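Local coordinates for protein cellulase (PDB 3B7M) that hydrolyses internal beta-1,4-glucosidic bonds of cellulose as a family 12 endoglucanase with a beta-jelly-roll fold, at residues V3-Q8 against I34-E39; R79-L84 against S165-D170; A102-V107 against E187-S192. All blocks are in the same frame, centred on the assembly; numbering follows the deposited sequence.

Contact 1: residues V3-Q8 against I34-E39; sequences VELCGQ and IEVGLE
Leu5 straddles both residues that the facing strand sets on its side of the sheet. The CD1 end of its isopropyl group fits obliquely against the CG2 branch of Val36, with 4.0 Å between Leu5 CD1 and Val36 CG2, while its CB meets the CG1 methylene of Ile34, 4.2 Å from Leu5 CB to Ile34 CG1. Leu5 keeps CG beside its own backbone N, Val36 has CG2 anti to the carbonyl carbon, and Ile34 holds CG1 in the crowded position between N and carbonyl carbon (chi1 57°), so that the methylene faces Leu5. Val3, Leu5, Ile34 and Val36 share one face of the six-stranded antiparallel sheet of the beta-jelly roll. Strand 2-5 is one of its two outermost members, and across the sandwich Val21 and Val14 receive Val36, with Val21 also touching Ile34. From beyond the strand Leu38 meets Val3 tip to tip, a looser 4.4 Å between Val3 CG1 and Leu38 CD2. The backbones pair antiparallel: Val3 and Val36 exchange two hydrogen bonds, and so do Leu5 and Ile34, the straightest running 2.9 Å from Leu5 N to Ile34 O at 173°. On the reverse face stand Glu4 and Glu35, extended and exposed as suits acids. Their like charges stay apart, 5.3 Å from Glu4 OE2 to Glu35 OE1, and Thr46 holds Glu4 OE2. Cys6 is tied by a disulfide to Cys33, next to Ile34.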
loop_
_atom_site.group_PDB
_atom_site.type_symbol
_atom_site.label_atom_id
_atom_site.label_comp_id
_atom_site.label_asym_id
_atom_site.label_seq_id
_atom_site.Cartn_x
_atom_site.Cartn_y
_atom_site.Cartn_z
ATOM N N VAL A 3 -14.360 -13.696 -9.447
ATOM C CA VAL A 3 -13.518 -14.911 -9.516
ATOM C C VAL A 3 -12.686 -15.030 -8.246
ATOM O O VAL A 3 -12.320 -14.048 -7.604
ATOM C CB VAL A 3 -12.627 -15.024 -10.827
ATOM C CG1 VAL A 3 -11.495 -13.994 -10.831
ATOM C CG2 VAL A 3 -12.074 -16.502 -11.081
ATOM N N GLU A 4 -12.438 -16.276 -7.846
ATOM C CA GLU A 4 -11.615 -16.529 -6.676
ATOM C C GLU A 4 -10.216 -16.947 -7.105
ATOM O O GLU A 4 -10.055 -17.882 -7.885
ATOM C CB GLU A 4 -12.228 -17.576 -5.754
ATOM C CG GLU A 4 -11.477 -17.688 -4.418
ATOM C CD GLU A 4 -12.125 -18.638 -3.429
ATOM O OE1 GLU A 4 -12.296 -19.847 -3.733
ATOM O OE2 GLU A 4 -12.452 -18.175 -2.322
ATOM N N LEU A 5 -9.217 -16.225 -6.605
ATOM C CA LEU A 5 -7.814 -16.436 -6.953
ATOM C C LEU A 5 -7.118 -17.050 -5.763
ATOM O O LEU A 5 -7.055 -16.421 -4.713
ATOM C CB LEU A 5 -7.114 -15.096 -7.277
ATOM C CG LEU A 5 -7.684 -14.151 -8.342
ATOM C CD1 LEU A 5 -6.775 -12.939 -8.484
ATOM C CD2 LEU A 5 -7.832 -14.856 -9.678
ATOM N N CYS A 6 -6.559 -18.243 -5.932
ATOM C CA CYS A 6 -5.949 -18.966 -4.816
ATOM C C CYS A 6 -4.463 -19.251 -5.045
ATOM O O CYS A 6 -3.785 -19.800 -4.173
ATOM C CB CYS A 6 -6.712 -20.276 -4.532
ATOM S SG CYS A 6 -8.409 -20.062 -3.869
ATOM N N GLY A 7 -3.972 -18.896 -6.233
ATOM C CA GLY A 7 -2.579 -19.066 -6.563
ATOM C C GLY A 7 -1.731 -17.980 -5.943
ATOM O O GLY A 7 -2.122 -16.806 -5.908
ATOM N N GLN A 8 -0.557 -18.387 -5.472
ATOM C CA GLN A 8 0.388 -17.520 -4.784
ATOM C C GLN A 8 0.650 -16.203 -5.522
ATOM O O GLN A 8 0.745 -15.154 -4.886
ATOM C CB GLN A 8 1.706 -18.284 -4.531
ATOM C CG GLN A 8 2.861 -17.425 -4.029
ATOM C CD GLN A 8 4.160 -18.212 -3.818
ATOM O OE1 GLN A 8 4.404 -19.236 -4.474
ATOM N NE2 GLN A 8 4.999 -17.731 -2.895
ATOM N N ILE A 34 -8.380 -14.780 -2.587
ATOM C CA ILE A 34 -9.178 -13.558 -2.581
ATOM C C ILE A 34 -10.272 -13.686 -3.644
ATOM O O ILE A 34 -10.048 -14.274 -4.696
ATOM C CB ILE A 34 -8.341 -12.284 -2.811
ATOM C CG1 ILE A 34 -7.564 -12.376 -4.133
ATOM C CG2 ILE A 34 -7.391 -12.070 -1.650
ATOM C CD1 ILE A 34 -6.832 -11.090 -4.512
ATOM N N GLU A 35 -11.450 -13.170 -3.335
ATOM C CA GLU A 35 -12.538 -13.128 -4.285
ATOM C C GLU A 35 -12.607 -11.719 -4.855
ATOM O O GLU A 35 -12.743 -10.744 -4.101
ATOM C CB GLU A 35 -13.844 -13.491 -3.601
ATOM C CG GLU A 35 -15.005 -13.480 -4.550
ATOM C CD GLU A 35 -16.294 -13.741 -3.846
ATOM O OE1 GLU A 35 -16.520 -14.891 -3.412
ATOM O OE2 GLU A 35 -17.077 -12.787 -3.726
ATOM N N VAL A 36 -12.486 -11.622 -6.177
ATOM C CA VAL A 36 -12.320 -10.345 -6.851
ATOM C C VAL A 36 -13.527 -10.020 -7.724
ATOM O O VAL A 36 -13.953 -10.853 -8.535
ATOM C CB VAL A 36 -11.045 -10.344 -7.761
ATOM C CG1 VAL A 36 -10.767 -8.953 -8.308
ATOM C CG2 VAL A 36 -9.820 -10.854 -6.999
ATOM N N GLY A 37 -14.047 -8.800 -7.575
ATOM C CA GLY A 37 -15.039 -8.256 -8.502
ATOM C C GLY A 37 -14.311 -7.629 -9.671
ATOM O O GLY A 37 -13.559 -6.678 -9.494
ATOM N N LEU A 38 -14.539 -8.172 -10.865
ATOM C CA LEU A 38 -13.794 -7.801 -12.059
ATOM C C LEU A 38 -14.120 -6.414 -12.618
ATOM O O LEU A 38 -13.295 -5.832 -13.321
ATOM C CB LEU A 38 -13.967 -8.862 -13.145
ATOM C CG LEU A 38 -13.372 -10.232 -12.812
ATOM C CD1 LEU A 38 -13.997 -11.307 -13.691
ATOM C CD2 LEU A 38 -11.844 -10.207 -12.971
ATOM N N GLU A 39 -15.296 -5.884 -12.301
ATOM C CA GLU A 39 -15.661 -4.534 -12.744
ATOM C C GLU A 39 -15.135 -3.449 -11.798
ATOM O O GLU A 39 -14.666 -2.392 -12.240
ATOM C CB GLU A 39 -17.180 -4.416 -12.899
ATOM C CG GLU A 39 -17.696 -2.987 -13.159
ATOM C CD GLU A 39 -17.326 -2.439 -14.538
ATOM O OE1 GLU A 39 -16.982 -3.230 -15.445
ATOM O OE2 GLU A 39 -17.386 -1.203 -14.713
#

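Contact 2: residues R79-L84 against S165-D170; sequences RTSWTL and SVTELD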
loop_
_atom_site.group_PDB
_atom_site.type_symbol
_atom_site.label_atom_id
_atom_site.label_comp_id
_atom_site.label_asym_id
_atom_site.label_seq_id
_atom_site.Cartn_x
_atom_site.Cartn_y
_atom_site.Cartn_z
ATOM N N ARG A 79 -4.713 12.070 -5.749
ATOM C CA ARG A 79 -5.843 11.797 -4.870
ATOM C C ARG A 79 -6.209 10.325 -4.885
ATOM O O ARG A 79 -5.970 9.639 -5.872
ATOM C CB ARG A 79 -7.067 12.599 -5.311
ATOM C CG ARG A 79 -6.873 14.097 -5.286
ATOM C CD ARG A 79 -7.218 14.687 -3.947
ATOM N NE ARG A 79 -6.661 16.035 -3.834
ATOM C CZ ARG A 79 -6.899 16.868 -2.830
ATOM N NH1 ARG A 79 -7.691 16.506 -1.821
ATOM N NH2 ARG A 79 -6.340 18.074 -2.841
ATOM N N THR A 80 -6.804 9.859 -3.792
ATOM C CA THR A 80 -7.255 8.486 -3.683
ATOM C C THR A 80 -8.431 8.320 -2.715
ATOM O O THR A 80 -8.524 9.029 -1.703
ATOM C CB THR A 80 -6.090 7.559 -3.284
ATOM O OG1 THR A 80 -6.474 6.198 -3.479
ATOM C CG2 THR A 80 -5.671 7.788 -1.823
ATOM N N SER A 81 -9.327 7.390 -3.037
ATOM C CA SER A 81 -10.370 6.955 -2.111
ATOM C C SER A 81 -10.315 5.441 -1.905
ATOM O O SER A 81 -9.867 4.703 -2.778
ATOM C CB SER A 81 -11.762 7.382 -2.607
ATOM O OG SER A 81 -11.761 8.762 -2.936
ATOM N N TRP A 82 -10.762 4.985 -0.738
ATOM C CA TRP A 82 -10.734 3.576 -0.403
ATOM C C TRP A 82 -11.613 3.301 0.812
ATOM O O TRP A 82 -11.700 4.122 1.725
ATOM C CB TRP A 82 -9.293 3.125 -0.137
ATOM C CG TRP A 82 -9.118 1.655 -0.016
ATOM C CD1 TRP A 82 -9.665 0.695 -0.822
ATOM C CD2 TRP A 82 -8.315 0.961 0.952
ATOM N NE1 TRP A 82 -9.262 -0.553 -0.409
ATOM C CE2 TRP A 82 -8.442 -0.424 0.680
ATOM C CE3 TRP A 82 -7.504 1.375 2.026
ATOM C CZ2 TRP A 82 -7.783 -1.404 1.437
ATOM C CZ3 TRP A 82 -6.851 0.403 2.782
ATOM C CH2 TRP A 82 -7.000 -0.975 2.486
ATOM N N THR A 83 -12.271 2.151 0.814
ATOM C CA THR A 83 -12.975 1.702 2.006
ATOM C C THR A 83 -12.555 0.285 2.335
ATOM O O THR A 83 -12.610 -0.595 1.487
ATOM C CB THR A 83 -14.506 1.772 1.846
ATOM O OG1 THR A 83 -14.867 3.077 1.401
ATOM C CG2 THR A 83 -15.215 1.489 3.185
ATOM N N LEU A 84 -12.146 0.069 3.576
ATOM C CA LEU A 84 -11.803 -1.260 4.029
ATOM C C LEU A 84 -12.809 -1.721 5.070
ATOM O O LEU A 84 -13.499 -0.894 5.706
ATOM C CB LEU A 84 -10.394 -1.303 4.603
ATOM C CG LEU A 84 -10.171 -0.487 5.872
ATOM C CD1 LEU A 84 -9.716 -1.383 7.012
ATOM C CD2 LEU A 84 -9.224 0.691 5.625
ATOM N N SER A 165 -12.013 4.362 6.064
ATOM C CA SER A 165 -12.488 5.029 4.873
ATOM C C SER A 165 -11.752 6.334 4.649
ATOM O O SER A 165 -11.642 7.151 5.561
ATOM C CB SER A 165 -13.991 5.278 5.010
ATOM O OG SER A 165 -14.484 5.921 3.859
ATOM N N VAL A 166 -11.218 6.523 3.447
ATOM C CA VAL A 166 -10.696 7.840 3.061
ATOM C C VAL A 166 -11.314 8.236 1.736
ATOM O O VAL A 166 -11.518 7.378 0.861
ATOM C CB VAL A 166 -9.145 7.890 2.964
ATOM C CG1 VAL A 166 -8.508 7.733 4.334
ATOM C CG2 VAL A 166 -8.606 6.846 1.967
ATOM N N THR A 167 -11.651 9.518 1.595
ATOM C CA THR A 167 -12.186 10.020 0.334
ATOM C C THR A 167 -11.407 11.255 -0.107
ATOM O O THR A 167 -11.257 12.222 0.639
ATOM C CB THR A 167 -13.748 10.241 0.360
ATOM O OG1 THR A 167 -14.165 11.053 -0.754
ATOM C CG2 THR A 167 -14.192 10.896 1.646
ATOM N N GLU A 168 -10.893 11.190 -1.330
ATOM C CA GLU A 168 -10.068 12.245 -1.898
ATOM C C GLU A 168 -8.909 12.580 -0.971
ATOM O O GLU A 168 -8.578 13.749 -0.785
ATOM C CB GLU A 168 -10.889 13.505 -2.194
ATOM C CG GLU A 168 -12.263 13.238 -2.750
ATOM C CD GLU A 168 -12.315 13.279 -4.242
ATOM O OE1 GLU A 168 -11.468 12.628 -4.899
ATOM O OE2 GLU A 168 -13.232 13.968 -4.757
ATOM N N LEU A 169 -8.299 11.551 -0.387
ATOM C CA LEU A 169 -7.095 11.739 0.409
ATOM C C LEU A 169 -5.997 12.338 -0.470
ATOM O O LEU A 169 -5.778 11.901 -1.600
ATOM C CB LEU A 169 -6.620 10.417 1.021
ATOM C CG LEU A 169 -5.403 10.508 1.956
ATOM C CD1 LEU A 169 -5.756 11.199 3.263
ATOM C CD2 LEU A 169 -4.821 9.124 2.224
ATOM N N ASP A 170 -5.324 13.353 0.054
ATOM C CA ASP A 170 -4.303 14.058 -0.712
ATOM C C ASP A 170 -2.971 13.336 -0.550
ATOM O O ASP A 170 -2.263 13.579 0.414
ATOM C CB ASP A 170 -4.219 15.504 -0.220
ATOM C CG ASP A 170 -3.203 16.343 -0.984
ATOM O OD1 ASP A 170 -2.472 15.822 -1.864
ATOM O OD2 ASP A 170 -3.141 17.554 -0.680
HETATM O O HOH W 1 -10.319 10.210 -4.839
#
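Two antiparallel hydrogen-bonded pairs, Trp82 with Val166 and Thr80 with Leu169, hold the outermost strand 165-170 to strand 78-85, and a G1 beta bulge between them lets Glu168 and Leu169 both face Thr80. Glu168 takes up the extra residue with a positive phi (53°), and the chain turns a corner there. The closely packed face is the one bearing Thr80, Trp82, Val166 and Leu169. Thr80 and Leu169 lie side by side, with Thr80 CG2 4.0 Å from Leu169 CB; Val166 sets CG2 in its crowded position, 4.3 Å from Trp82 CB. The indole itself leads away from strand 165-170 to meet Phe197 in the facing sheet, and Ser208 takes its NE1, while Thr80 OG1 is engaged by Ser212 and Tyr96. Apolar, beta-branched and aromatic residues thus fill the interior of the jelly roll.

The other side is looser and wetter. Serine, short enough to bring its OG to the bulge, lets Ser81 OG accept an almost straight hydrogen bond from Glu168 N (3.0 Å, 171°), and a water joins that OG to Glu168 OE1. Thr83 OG1 and Ser165 OG merely approach, 3.8 Å apart. Arg79, bent at chi2, stacks its guanidinium 16° from the plane of the Asp170 carboxylate. The salt bridge from Arg79 NH2 to Asp170 OD2 is long, at 3.9 Å, and since OD2 lies well out of the guanidinium plane no N-H points at it: it acts through charge alone. Near that plane Arg79 NH1 donates to Glu168 O at 3.1 Å; NE forms a salt bridge with Asp77. Asp170 OD1 also makes a weak hydrogen bond to Ala173 N as the N-cap of helix 171-181; helix end and arginine together would probably favour its ionised form, while Arg79 is probably oriented more by Glu168 O and Asp77 than by the carboxylate over its face.

Contact 3: residues A102-V107 against E187-S192; sequences ANPNHV and EWYLLS
Pro104 lies over one face of the Tyr189 ring in a CH-pi contact: its CG stands 3.7 Å from the ring centroid and only 12° off the normal. Proline suits the place, since its rigid ring lays CG over the centre of the face, with CD beside it against CD1 and CE1 of Tyr189. The edge of the same ring is met in plane by the carbonyl of Ala102, with 3.4 Å between Ala102 O and Tyr189 CD1. One tyrosine is thus bordered on face and rim by two residues of a single loop. Ala102 also turns its methyl to the indole of Trp188, its CB 3.7 Å from CD1 of Trp188, and its N lies over a face of that indole; alanine's small methyl lets the backbone come close, with Ala102 CA 3.6 Å from Trp188 CD1. Leu191 adds a looser touch through CD2 to CB of Pro104.

The next shell fixes these parts. A type I turn from Asn103 to His106, closed by His106 N to Asn103 O at 3.2 Å, presents the proline, and Asn103 OD1 accepts from Asn105 N to form an Asx turn. A water donates to both Ala102 O and Glu187 O, each at 2.8 Å, bridging the two segments; Glu187 O is also held by Arg71.

Farther out, Tyr189 pairs through its backbone with Ala101, at the end of strand 91-101, so the loop leading on to strand 112-122 folds over the start of strand 189-199, at the surface of the larger sheet.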
loop_
_atom_site.group_PDB
_atom_site.type_symbol
_atom_site.label_atom_id
_atom_site.label_comp_id
_atom_site.label_asym_id
_atom_site.label_seq_id
_atom_site.Cartn_x
_atom_site.Cartn_y
_atom_site.Cartn_z
ATOM N N ALA A 102 14.591 6.375 -9.020
ATOM C CA ALA A 102 15.375 7.320 -9.796
ATOM C C ALA A 102 15.326 6.943 -11.278
ATOM O O ALA A 102 15.233 7.809 -12.151
ATOM C CB ALA A 102 16.813 7.351 -9.297
ATOM N N ASN A 103 15.365 5.646 -11.545
ATOM C CA ASN A 103 15.529 5.149 -12.899
ATOM C C ASN A 103 14.464 4.117 -13.228
ATOM O O ASN A 103 14.573 2.968 -12.777
ATOM C CB ASN A 103 16.919 4.511 -13.039
ATOM C CG ASN A 103 17.386 4.389 -14.493
ATOM O OD1 ASN A 103 16.628 4.625 -15.441
ATOM N ND2 ASN A 103 18.651 4.008 -14.666
ATOM N N PRO A 104 13.453 4.500 -14.044
ATOM C CA PRO A 104 12.363 3.555 -14.392
ATOM C C PRO A 104 12.892 2.367 -15.196
ATOM O O PRO A 104 12.196 1.352 -15.364
ATOM C CB PRO A 104 11.422 4.387 -15.274
ATOM C CG PRO A 104 11.870 5.831 -15.108
ATOM C CD PRO A 104 13.312 5.798 -14.728
ATOM N N ASN A 105 14.138 2.494 -15.646
ATOM C CA ASN A 105 14.760 1.520 -16.533
ATOM C C ASN A 105 15.834 0.628 -15.879
ATOM O O ASN A 105 16.381 -0.273 -16.529
ATOM C CB ASN A 105 15.339 2.239 -17.753
ATOM C CG ASN A 105 15.240 1.408 -18.998
ATOM O OD1 ASN A 105 14.501 1.741 -19.920
ATOM N ND2 ASN A 105 15.938 0.284 -19.015
ATOM N N HIS A 106 16.126 0.875 -14.599
ATOM C CA HIS A 106 17.114 0.070 -13.870
ATOM C C HIS A 106 17.091 0.370 -12.379
ATOM O O HIS A 106 17.021 1.534 -11.976
ATOM C CB HIS A 106 18.532 0.308 -14.411
ATOM C CG HIS A 106 19.448 -0.858 -14.221
ATOM N ND1 HIS A 106 19.991 -1.188 -12.997
ATOM C CD2 HIS A 106 19.909 -1.781 -15.099
ATOM C CE1 HIS A 106 20.749 -2.264 -13.131
ATOM N NE2 HIS A 106 20.718 -2.641 -14.396
ATOM N N VAL A 107 17.165 -0.682 -11.569
ATOM C CA VAL A 107 17.288 -0.534 -10.120
ATOM C C VAL A 107 18.441 0.419 -9.780
ATOM O O VAL A 107 19.505 0.379 -10.413
ATOM C CB VAL A 107 17.424 -1.918 -9.399
ATOM C CG1 VAL A 107 18.831 -2.486 -9.524
ATOM C CG2 VAL A 107 17.016 -1.810 -7.931
ATOM N N GLU A 187 13.340 14.610 -8.282
ATOM C CA GLU A 187 13.618 14.049 -9.609
ATOM C C GLU A 187 13.247 12.574 -9.749
ATOM O O GLU A 187 13.276 12.036 -10.858
ATOM C CB GLU A 187 15.106 14.187 -9.963
ATOM C CG GLU A 187 15.661 15.586 -9.824
ATOM C CD GLU A 187 16.255 15.831 -8.450
ATOM O OE1 GLU A 187 16.593 14.840 -7.756
ATOM O OE2 GLU A 187 16.396 17.022 -8.083
ATOM N N TRP A 188 12.941 11.908 -8.638
ATOM C CA TRP A 188 12.530 10.514 -8.716
ATOM C C TRP A 188 11.168 10.378 -9.370
ATOM O O TRP A 188 10.345 11.288 -9.297
ATOM C CB TRP A 188 12.542 9.845 -7.338
ATOM C CG TRP A 188 13.926 9.688 -6.771
ATOM C CD1 TRP A 188 15.113 9.991 -7.391
ATOM C CD2 TRP A 188 14.269 9.176 -5.478
ATOM N NE1 TRP A 188 16.163 9.706 -6.559
ATOM C CE2 TRP A 188 15.678 9.205 -5.379
ATOM C CE3 TRP A 188 13.521 8.704 -4.390
ATOM C CZ2 TRP A 188 16.358 8.778 -4.236
ATOM C CZ3 TRP A 188 14.191 8.283 -3.256
ATOM C CH2 TRP A 188 15.601 8.318 -3.186
ATOM N N TYR A 189 10.944 9.248 -10.030
ATOM C CA TYR A 189 9.677 8.975 -10.680
ATOM C C TYR A 189 8.736 8.265 -9.712
ATOM O O TYR A 189 9.169 7.401 -8.946
ATOM C CB TYR A 189 9.899 8.071 -11.900
ATOM C CG TYR A 189 10.682 8.714 -13.015
ATOM C CD1 TYR A 189 12.076 8.787 -12.964
ATOM C CD2 TYR A 189 10.036 9.258 -14.112
ATOM C CE1 TYR A 189 12.807 9.379 -13.978
ATOM C CE2 TYR A 189 10.760 9.853 -15.146
ATOM C CZ TYR A 189 12.147 9.909 -15.065
ATOM O OH TYR A 189 12.868 10.501 -16.077
ATOM N N LEU A 190 7.457 8.636 -9.762
ATOM C CA LEU A 190 6.388 7.912 -9.105
ATOM C C LEU A 190 5.942 6.772 -10.017
ATOM O O LEU A 190 5.415 7.011 -11.100
ATOM C CB LEU A 190 5.213 8.864 -8.843
ATOM C CG LEU A 190 3.885 8.324 -8.302
ATOM C CD1 LEU A 190 4.073 7.486 -7.075
ATOM C CD2 LEU A 190 2.953 9.470 -7.998
ATOM N N LEU A 191 6.148 5.538 -9.574
ATOM C CA LEU A 191 5.886 4.362 -10.406
ATOM C C LEU A 191 4.488 3.767 -10.263
ATOM O O LEU A 191 3.837 3.410 -11.261
ATOM C CB LEU A 191 6.928 3.278 -10.120
ATOM C CG LEU A 191 8.398 3.560 -10.465
ATOM C CD1 LEU A 191 9.218 2.309 -10.221
ATOM C CD2 LEU A 191 8.574 4.030 -11.903
ATOM N N SER A 192 4.033 3.621 -9.020
ATOM C CA SER A 192 2.745 2.997 -8.766
ATOM C C SER A 192 2.173 3.364 -7.410
ATOM O O SER A 192 2.904 3.798 -6.501
ATOM C CB SER A 192 2.862 1.471 -8.862
ATOM O OG SER A 192 3.864 0.993 -7.988
HETATM O O HOH W 2 15.527 10.554 -11.639
#

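Overall arrangement
From the N terminus, contact 1 comes first, pairing strand 2-5 with strand 32-37 at one margin of the smaller sheet; the 25 residues between 3-8 and 34-39 include strands 11-14 and 19-22 of the larger sheet, so the loop runs from one sheet to the other and back. It closes before the other two open. Contact 2 joins strand 78-85 to strand 165-170 at the opposite margin of the smaller sheet; its span holds strands 91-101 to 152-159 of the larger. Contact 3 starts within this span, at 102-107, and ends beyond it, at 187-192, so contacts 2 and 3 cross. It packs the loop after strand 91-101 on the start of strand 189-199, in the larger sheet.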